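Local coordinates for ribose-5-phosphate isomerase RpiB (PDB 1O1X) that interconverts ribose 5-phosphate and ribulose 5-phosphate as a member of the LacAB/RpiB family of sugar-phosphate isomerases, at the interface of chains A and B. Residues are numbered along the deposited sequence; one frame, centred on the assembly and turned at random. Chains: chain A/B, ribose-5-phosphate isomerase RpiB.

The interface of chains A and B. Residues chain A 121-127; chain B 121-127.
The carbonyl oxygen O of A:Leu122 takes one hydrogen bond across the two-fold, from the amide N of B:Gly124 at 2.9 Å. The bond is nearly straight at the hydrogen (165°), yet the donor stands above the carbonyl plane, 66° out of it. Its twin runs from A:Gly124 to B:Leu122, and together they flank A:Ile123 and B:Ile123 in a very short antiparallel beta bridge. Glycine, having no side chain, lets the two backbones approach closely here. Each isoleucine contributes mainly backbone: CG1 sits in the crowded position between N and the carbonyl carbon (chi1 63°), and the branched side chain is directed back toward its own subunit.

A:Leu127 packs beside the twin bond, whose acceptor is O of B:Leu122. With CG anti to the backbone N, its CD2 reaches that O at 3.3 Å, so an apolar methyl lies against a carbonyl already held by an amide. One step further out, the N of A:Leu127 makes a weak hydrogen bond to O of B:Arg121 at 3.4 Å; first-turn amides of helix 125-137 lack a carbonyl four residues back within the helix and can use an outside one.

At either end of the patch, as in A:Glu126 and B:Arg121, the side-chain bases touch, CB to CB at 4.0 Å. A:Glu126 then bends at chi2, and its OE2 stays 4.9 Å from NE of the poorly ordered B:Arg121, perhaps a loose electrostatic attraction. The patch, its centre about 25 Å from A:His110, may help position Arg121, a predicted D-ribulose 5-phosphate-binding residue, and probably helps hold the deposited tetramer together.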
# COMPACT_ATOMS: atom_id res chain seq x y z
N ARG A 121 -4.47 -12.10 3.69
CA ARG A 121 -5.77 -11.44 3.56
C ARG A 121 -5.73 -10.04 2.99
O ARG A 121 -6.78 -9.45 2.79
CB ARG A 121 -6.42 -11.33 4.93
CG ARG A 121 -6.63 -12.61 5.63
CD ARG A 121 -7.47 -13.59 4.91
NE ARG A 121 -8.27 -14.31 5.89
CZ ARG A 121 -9.10 -15.28 5.59
NH1 ARG A 121 -9.25 -15.66 4.31
NH2 ARG A 121 -9.79 -15.86 6.57
N LEU A 122 -4.54 -9.48 2.82
CA LEU A 122 -4.39 -8.10 2.45
C LEU A 122 -4.07 -7.90 0.96
O LEU A 122 -4.52 -6.92 0.39
CB LEU A 122 -3.31 -7.42 3.28
CG LEU A 122 -3.48 -7.38 4.80
CD1 LEU A 122 -2.33 -6.59 5.36
CD2 LEU A 122 -4.79 -6.83 5.25
N ILE A 123 -3.29 -8.80 0.36
CA ILE A 123 -2.91 -8.65 -1.03
C ILE A 123 -3.56 -9.68 -1.94
O ILE A 123 -3.93 -10.78 -1.54
CB ILE A 123 -1.37 -8.65 -1.28
CG1 ILE A 123 -0.74 -9.98 -0.88
CG2 ILE A 123 -0.70 -7.43 -0.60
CD1 ILE A 123 0.77 -10.04 -1.37
N GLY A 124 -3.63 -9.29 -3.20
CA GLY A 124 -4.10 -10.13 -4.27
C GLY A 124 -3.03 -11.08 -4.72
O GLY A 124 -1.84 -10.83 -4.60
N ALA A 125 -3.46 -12.19 -5.26
CA ALA A 125 -2.59 -13.21 -5.74
C ALA A 125 -1.64 -12.73 -6.82
O ALA A 125 -0.45 -13.04 -6.76
CB ALA A 125 -3.42 -14.34 -6.23
N GLU A 126 -2.11 -11.98 -7.80
CA GLU A 126 -1.21 -11.57 -8.87
C GLU A 126 -0.12 -10.60 -8.33
O GLU A 126 1.05 -10.70 -8.71
CB GLU A 126 -1.98 -10.97 -10.05
CG GLU A 126 -1.12 -10.12 -10.99
CD GLU A 126 -0.86 -10.70 -12.37
OE1 GLU A 126 -0.02 -11.64 -12.48
OE2 GLU A 126 -1.44 -10.15 -13.37
N LEU A 127 -0.49 -9.73 -7.41
CA LEU A 127 0.53 -8.91 -6.74
C LEU A 127 1.53 -9.75 -5.97
O LEU A 127 2.75 -9.47 -6.01
CB LEU A 127 -0.11 -7.86 -5.84
CG LEU A 127 0.82 -6.94 -5.04
CD1 LEU A 127 1.68 -6.16 -6.00
CD2 LEU A 127 0.02 -5.98 -4.16
N ARG B 121 -6.83 -7.42 -8.85
CA ARG B 121 -5.64 -8.26 -8.77
C ARG B 121 -4.63 -7.85 -7.72
O ARG B 121 -3.64 -8.54 -7.54
CB ARG B 121 -4.90 -8.23 -10.10
CG ARG B 121 -5.70 -8.68 -11.26
CD ARG B 121 -6.23 -10.06 -11.17
NE ARG B 121 -6.18 -10.66 -12.49
CZ ARG B 121 -6.61 -11.87 -12.76
NH1 ARG B 121 -7.13 -12.64 -11.79
NH2 ARG B 121 -6.52 -12.31 -14.02
N LEU B 122 -4.83 -6.69 -7.09
CA LEU B 122 -3.84 -6.12 -6.21
C LEU B 122 -4.17 -6.34 -4.73
O LEU B 122 -3.26 -6.51 -3.94
CB LEU B 122 -3.67 -4.64 -6.46
CG LEU B 122 -3.22 -4.19 -7.86
CD1 LEU B 122 -3.05 -2.69 -7.81
CD2 LEU B 122 -1.98 -4.87 -8.35
N ILE B 123 -5.46 -6.30 -4.35
CA ILE B 123 -5.83 -6.45 -2.96
C ILE B 123 -6.54 -7.76 -2.67
O ILE B 123 -7.16 -8.38 -3.52
CB ILE B 123 -6.69 -5.27 -2.40
CG1 ILE B 123 -8.03 -5.17 -3.12
CG2 ILE B 123 -5.89 -3.96 -2.41
CD1 ILE B 123 -8.97 -4.14 -2.37
N GLY B 124 -6.45 -8.13 -1.41
CA GLY B 124 -7.13 -9.28 -0.86
C GLY B 124 -8.58 -8.96 -0.58
O GLY B 124 -8.96 -7.83 -0.33
N ALA B 125 -9.38 -10.00 -0.61
CA ALA B 125 -10.78 -9.89 -0.37
C ALA B 125 -11.12 -9.31 0.99
O ALA B 125 -11.98 -8.44 1.09
CB ALA B 125 -11.38 -11.23 -0.53
N GLU B 126 -10.47 -9.75 2.06
CA GLU B 126 -10.83 -9.24 3.37
C GLU B 126 -10.49 -7.73 3.49
O GLU B 126 -11.26 -6.94 4.04
CB GLU B 126 -10.19 -10.05 4.49
CG GLU B 126 -10.14 -9.34 5.84
CD GLU B 126 -11.06 -9.90 6.93
OE1 GLU B 126 -12.30 -9.65 6.85
OE2 GLU B 126 -10.52 -10.51 7.91
N LEU B 127 -9.37 -7.31 2.91
CA LEU B 127 -9.08 -5.87 2.84
C LEU B 127 -10.14 -5.11 2.05
O LEU B 127 -10.55 -4.01 2.44
CB LEU B 127 -7.69 -5.62 2.27
CG LEU B 127 -7.25 -4.16 2.11
CD1 LEU B 127 -7.26 -3.48 3.45
CD2 LEU B 127 -5.84 -4.08 1.50